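Local coordinates for protein monoacylglycerol lipase (Palaeococcus ferrophilus, PDB 6QE2) that probably hydrolyses monoacylglycerols to glycerol and free fatty acids, as a lipase of the alpha/beta-hydrolase superfamily, at residues 184-195 against 213-223. Residues are numbered along the deposited sequence; the frame is centred on the assembly and turned at random.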
loop_
_atom_site.group_PDB
_atom_site.type_symbol
_atom_site.label_atom_id
_atom_site.label_comp_id
_atom_site.label_asym_id
_atom_site.label_seq_id
_atom_site.Cartn_x
_atom_site.Cartn_y
_atom_site.Cartn_z
ATOM N N ALA A 184 1.384 -12.274 -6.008
ATOM C CA ALA A 184 0.149 -11.494 -6.147
ATOM C C ALA A 184 -0.508 -11.807 -7.474
ATOM O O ALA A 184 -1.736 -11.899 -7.570
ATOM C CB ALA A 184 0.419 -9.988 -6.041
ATOM N N HIS A 185 0.303 -12.020 -8.511
ATOM C CA HIS A 185 -0.253 -12.383 -9.803
ATOM C C HIS A 185 -0.678 -13.845 -9.835
ATOM O O HIS A 185 -1.754 -14.167 -10.349
ATOM C CB HIS A 185 0.765 -12.083 -10.895
ATOM C CG HIS A 185 1.039 -10.623 -11.074
ATOM N ND1 HIS A 185 0.167 -9.780 -11.729
ATOM C CD2 HIS A 185 2.083 -9.856 -10.684
ATOM C CE1 HIS A 185 0.665 -8.556 -11.739
ATOM N NE2 HIS A 185 1.828 -8.576 -11.111
ATOM N N LYS A 186 0.138 -14.738 -9.267
ATOM C CA LYS A 186 -0.153 -16.168 -9.345
ATOM C C LYS A 186 -1.451 -16.521 -8.630
ATOM O O LYS A 186 -2.191 -17.405 -9.079
ATOM C CB LYS A 186 1.008 -16.976 -8.766
ATOM C CG LYS A 186 2.235 -16.998 -9.653
ATOM C CD LYS A 186 3.353 -17.816 -9.030
ATOM C CE LYS A 186 4.569 -17.851 -9.937
ATOM N NZ LYS A 186 5.708 -18.581 -9.313
ATOM N N GLU A 187 -1.748 -15.842 -7.519
ATOM C CA GLU A 187 -2.902 -16.158 -6.690
ATOM C C GLU A 187 -4.069 -15.197 -6.901
ATOM O O GLU A 187 -4.962 -15.126 -6.047
ATOM C CB GLU A 187 -2.490 -16.184 -5.217
ATOM C CG GLU A 187 -1.349 -17.146 -4.931
ATOM C CD GLU A 187 -1.053 -17.305 -3.451
ATOM O OE1 GLU A 187 -1.798 -16.747 -2.616
ATOM O OE2 GLU A 187 -0.064 -17.994 -3.121
ATOM N N ALA A 188 -4.091 -14.482 -8.030
ATOM C CA ALA A 188 -5.112 -13.462 -8.265
ATOM C C ALA A 188 -6.522 -14.038 -8.172
ATOM O O ALA A 188 -7.445 -13.365 -7.692
ATOM C CB ALA A 188 -4.891 -12.814 -9.632
ATOM N N GLU A 189 -6.708 -15.284 -8.613
ATOM C CA GLU A 189 -8.027 -15.905 -8.599
ATOM C C GLU A 189 -8.539 -16.208 -7.195
ATOM O O GLU A 189 -9.720 -16.542 -7.047
ATOM C CB GLU A 189 -8.014 -17.186 -9.437
ATOM C CG GLU A 189 -7.666 -16.940 -10.892
ATOM C CD GLU A 189 -8.104 -18.067 -11.810
ATOM O OE1 GLU A 189 -8.492 -19.139 -11.303
ATOM O OE2 GLU A 189 -8.064 -17.873 -13.043
ATOM N N ARG A 190 -7.694 -16.115 -6.169
ATOM C CA ARG A 190 -8.140 -16.373 -4.805
ATOM C C ARG A 190 -8.965 -15.229 -4.227
ATOM O O ARG A 190 -9.680 -15.437 -3.241
ATOM C CB ARG A 190 -6.938 -16.636 -3.893
ATOM C CG ARG A 190 -6.109 -17.835 -4.301
ATOM C CD ARG A 190 -5.015 -18.144 -3.282
ATOM N NE ARG A 190 -5.544 -18.580 -1.995
ATOM C CZ ARG A 190 -4.825 -18.641 -0.877
ATOM N NH1 ARG A 190 -3.547 -18.287 -0.892
ATOM N NH2 ARG A 190 -5.381 -19.054 0.256
ATOM N N ILE A 191 -8.880 -14.037 -4.820
ATOM C CA ILE A 191 -9.617 -12.903 -4.290
ATOM C C ILE A 191 -11.107 -13.106 -4.544
ATOM O O ILE A 191 -11.525 -13.391 -5.677
ATOM C CB ILE A 191 -9.136 -11.588 -4.910
ATOM C CG1 ILE A 191 -7.675 -11.325 -4.469
ATOM C CG2 ILE A 191 -10.091 -10.446 -4.449
ATOM C CD1 ILE A 191 -7.135 -9.993 -4.835
ATOM N N LYS A 192 -11.910 -12.923 -3.482
ATOM C CA LYS A 192 -13.377 -12.995 -3.537
ATOM C C LYS A 192 -14.067 -11.678 -3.249
ATOM O O LYS A 192 -15.227 -11.501 -3.662
ATOM C CB LYS A 192 -13.884 -14.039 -2.531
ATOM C CG LYS A 192 -13.355 -15.452 -2.803
ATOM C CD LYS A 192 -13.868 -15.957 -4.203
ATOM C CE LYS A 192 -13.855 -17.492 -4.352
ATOM N NZ LYS A 192 -12.512 -18.075 -4.676
ATOM N N ALA A 193 -13.398 -10.744 -2.572
ATOM C CA ALA A 193 -13.985 -9.455 -2.217
ATOM C C ALA A 193 -13.856 -8.467 -3.391
ATOM O O ALA A 193 -12.971 -8.617 -4.234
ATOM C CB ALA A 193 -13.283 -8.890 -0.977
ATOM N N PRO A 194 -14.668 -7.422 -3.432
ATOM C CA PRO A 194 -14.537 -6.419 -4.496
ATOM C C PRO A 194 -13.194 -5.703 -4.451
ATOM O O PRO A 194 -12.610 -5.498 -3.386
ATOM C CB PRO A 194 -15.693 -5.449 -4.214
ATOM C CG PRO A 194 -16.691 -6.271 -3.480
ATOM C CD PRO A 194 -15.881 -7.203 -2.621
ATOM N N VAL A 195 -12.717 -5.304 -5.631
ATOM C CA VAL A 195 -11.379 -4.745 -5.809
ATOM C C VAL A 195 -11.469 -3.412 -6.540
ATOM O O VAL A 195 -12.198 -3.284 -7.530
ATOM C CB VAL A 195 -10.461 -5.711 -6.592
ATOM C CG1 VAL A 195 -9.127 -5.032 -6.941
ATOM C CG2 VAL A 195 -10.244 -6.997 -5.824
ATOM N N ARG A 213 -2.349 -5.977 -15.564
ATOM C CA ARG A 213 -2.290 -7.429 -15.643
ATOM C C ARG A 213 -3.101 -8.076 -14.535
ATOM O O ARG A 213 -3.808 -9.028 -14.753
ATOM C CB ARG A 213 -0.866 -7.954 -15.571
ATOM C CG ARG A 213 0.041 -7.531 -16.698
ATOM C CD ARG A 213 -0.414 -8.044 -18.048
ATOM N NE ARG A 213 -1.148 -7.014 -18.756
ATOM C CZ ARG A 213 -2.395 -7.146 -19.173
ATOM N NH1 ARG A 213 -2.993 -6.139 -19.790
ATOM N NH2 ARG A 213 -3.033 -8.288 -18.986
ATOM N N LEU A 214 -3.008 -7.522 -13.336
ATOM C CA LEU A 214 -3.734 -8.060 -12.201
ATOM C C LEU A 214 -5.237 -7.983 -12.425
ATOM O O LEU A 214 -5.954 -8.911 -12.118
ATOM C CB LEU A 214 -3.377 -7.340 -10.906
ATOM C CG LEU A 214 -4.099 -7.918 -9.691
ATOM C CD1 LEU A 214 -3.594 -9.309 -9.385
ATOM C CD2 LEU A 214 -3.949 -7.027 -8.482
ATOM N N PHE A 215 -5.698 -6.890 -13.012
ATOM C CA PHE A 215 -7.108 -6.706 -13.256
ATOM C C PHE A 215 -7.635 -7.829 -14.145
ATOM O O PHE A 215 -8.668 -8.403 -13.871
ATOM C CB PHE A 215 -7.314 -5.359 -13.932
ATOM C CG PHE A 215 -8.740 -5.046 -14.240
ATOM C CD1 PHE A 215 -9.558 -4.507 -13.279
ATOM C CD2 PHE A 215 -9.257 -5.281 -15.493
ATOM C CE1 PHE A 215 -10.864 -4.210 -13.558
ATOM C CE2 PHE A 215 -10.568 -4.983 -15.781
ATOM C CZ PHE A 215 -11.371 -4.448 -14.808
ATOM N N GLU A 216 -6.903 -8.148 -15.197
ATOM C CA GLU A 216 -7.268 -9.231 -16.098
ATOM C C GLU A 216 -7.139 -10.608 -15.445
ATOM O O GLU A 216 -7.831 -11.536 -15.806
ATOM C CB GLU A 216 -6.510 -9.098 -17.417
ATOM C CG GLU A 216 -6.539 -7.656 -17.878
ATOM C CD GLU A 216 -6.263 -7.446 -19.344
ATOM O OE1 GLU A 216 -5.425 -8.160 -19.911
ATOM O OE2 GLU A 216 -6.880 -6.537 -19.918
ATOM N N GLU A 217 -6.237 -10.726 -14.482
ATOM C CA GLU A 217 -5.999 -11.988 -13.798
ATOM C C GLU A 217 -7.058 -12.274 -12.745
ATOM O O GLU A 217 -7.311 -13.413 -12.415
ATOM C CB GLU A 217 -4.616 -11.992 -13.154
ATOM C CG GLU A 217 -3.490 -12.225 -14.139
ATOM C CD GLU A 217 -2.163 -11.686 -13.657
ATOM O OE1 GLU A 217 -1.142 -11.948 -14.303
ATOM O OE2 GLU A 217 -2.145 -10.995 -12.636
ATOM N N LEU A 218 -7.672 -11.232 -12.213
ATOM C CA LEU A 218 -8.690 -11.415 -11.201
ATOM C C LEU A 218 -9.910 -12.120 -11.769
ATOM O O LEU A 218 -10.253 -11.928 -12.922
ATOM C CB LEU A 218 -9.127 -10.074 -10.638
ATOM C CG LEU A 218 -8.144 -9.253 -9.820
ATOM C CD1 LEU A 218 -8.690 -7.850 -9.673
ATOM C CD2 LEU A 218 -7.907 -9.881 -8.461
ATOM N N LYS A 219 -10.560 -12.926 -10.939
ATOM C CA LYS A 219 -11.761 -13.639 -11.343
ATOM C C LYS A 219 -13.000 -13.052 -10.690
ATOM O O LYS A 219 -14.107 -13.305 -11.131
ATOM C CB LYS A 219 -11.652 -15.122 -11.035
ATOM C CG LYS A 219 -10.773 -15.872 -12.016
ATOM C CD LYS A 219 -11.218 -15.653 -13.451
ATOM C CE LYS A 219 -10.038 -15.666 -14.406
ATOM N NZ LYS A 219 -9.653 -14.283 -14.802
ATOM N N VAL A 220 -12.809 -12.285 -9.624
ATOM C CA VAL A 220 -13.929 -11.629 -8.966
ATOM C C VAL A 220 -14.585 -10.678 -9.957
ATOM O O VAL A 220 -13.909 -10.002 -10.745
ATOM C CB VAL A 220 -13.451 -10.902 -7.695
ATOM C CG1 VAL A 220 -12.454 -9.795 -8.036
ATOM C CG2 VAL A 220 -14.630 -10.347 -6.908
ATOM N N LYS A 221 -15.918 -10.649 -9.950
ATOM C CA LYS A 221 -16.631 -9.863 -10.949
ATOM C C LYS A 221 -16.616 -8.377 -10.618
ATOM O O LYS A 221 -16.460 -7.545 -11.518
ATOM C CB LYS A 221 -18.056 -10.389 -11.104
ATOM C CG LYS A 221 -18.082 -11.817 -11.622
ATOM C CD LYS A 221 -19.478 -12.395 -11.682
ATOM C CE LYS A 221 -19.445 -13.772 -12.323
ATOM N NZ LYS A 221 -18.291 -14.575 -11.826
ATOM N N ASP A 222 -16.772 -8.026 -9.339
ATOM C CA ASP A 222 -16.789 -6.625 -8.915
ATOM C C ASP A 222 -15.344 -6.147 -8.789
ATOM O O ASP A 222 -14.771 -6.049 -7.702
ATOM C CB ASP A 222 -17.560 -6.465 -7.608
ATOM C CG ASP A 222 -17.829 -5.009 -7.255
ATOM O OD1 ASP A 222 -17.300 -4.105 -7.936
ATOM O OD2 ASP A 222 -18.583 -4.769 -6.288
ATOM N N LYS A 223 -14.734 -5.880 -9.943
ATOM C CA LYS A 223 -13.383 -5.342 -10.014
ATOM C C LYS A 223 -13.378 -4.080 -10.865
ATOM O O LYS A 223 -14.112 -3.980 -11.856
ATOM C CB LYS A 223 -12.405 -6.375 -10.584
ATOM C CG LYS A 223 -12.799 -6.888 -11.958
ATOM C CD LYS A 223 -11.815 -7.925 -12.469
ATOM C CE LYS A 223 -12.081 -8.243 -13.928
ATOM N NZ LYS A 223 -11.160 -9.290 -14.450
HETATM O O HOH W 1 -10.149 -12.984 -8.053
HETATM O O HOH W 2 -5.871 -15.799 -13.468
HETATM O O HOH W 3 -14.858 -2.775 -7.982
#
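His185 meets Glu217 at the edge of its imidazole, with OE2 lying in the ring plane. The carboxylate is turned 75° from that plane. His185 ND1 donates to the syn lone pair of Glu217 OE2 at 2.8 Å. The contact joins the ends of helices 171-186 and 209-217 and the loops that lead into parallel strands 195-200 and 223-228 of the alpha/beta-hydrolase sheet. At another corner of the ring, NE2 bonds to Leu114 O. Both ring nitrogens are thus bonded, which probably fixes the rotation of the ring. With an alanine in place of His185, Glu217 OE2 and Leu114 O would probably each lose an N-H partner, and a gap would open beside the helix end. On the other segment, Lys223 CE lies over one face of the Phe215 ring, offset toward the rim.

Next along the chains, Ala188 CB packs on Leu214 CD1 and on Glu217 CB. Leu218 bridges two side chains: its CD2 touches Ile191 CD1 at 3.7 Å, and its CD1 meets Val195 CG1 tip to tip. Val220 CG1 sits between its own backbone N and carbonyl carbon (chi1 63°) and packs near Val195 CG2. This leaves Val220 CG2 against Lys192 O at 3.5 Å. Ala193 O is buried here without a polar partner. Glu189 and Lys219 run side by side, with Glu189 OE2 and Lys219 NZ 4.3 Å apart, too far for a salt bridge.

Water 1 ties the loops together, donating to Ala188 O and Ile191 O and accepting from Lys219 N. Asp222 OD2 is bonded to His256 NE2 of helix 242-256. The strands start where Val195 N donates to Asp222 O at 3.0 Å, and water 3 links Val195 O to Asp222 OD1.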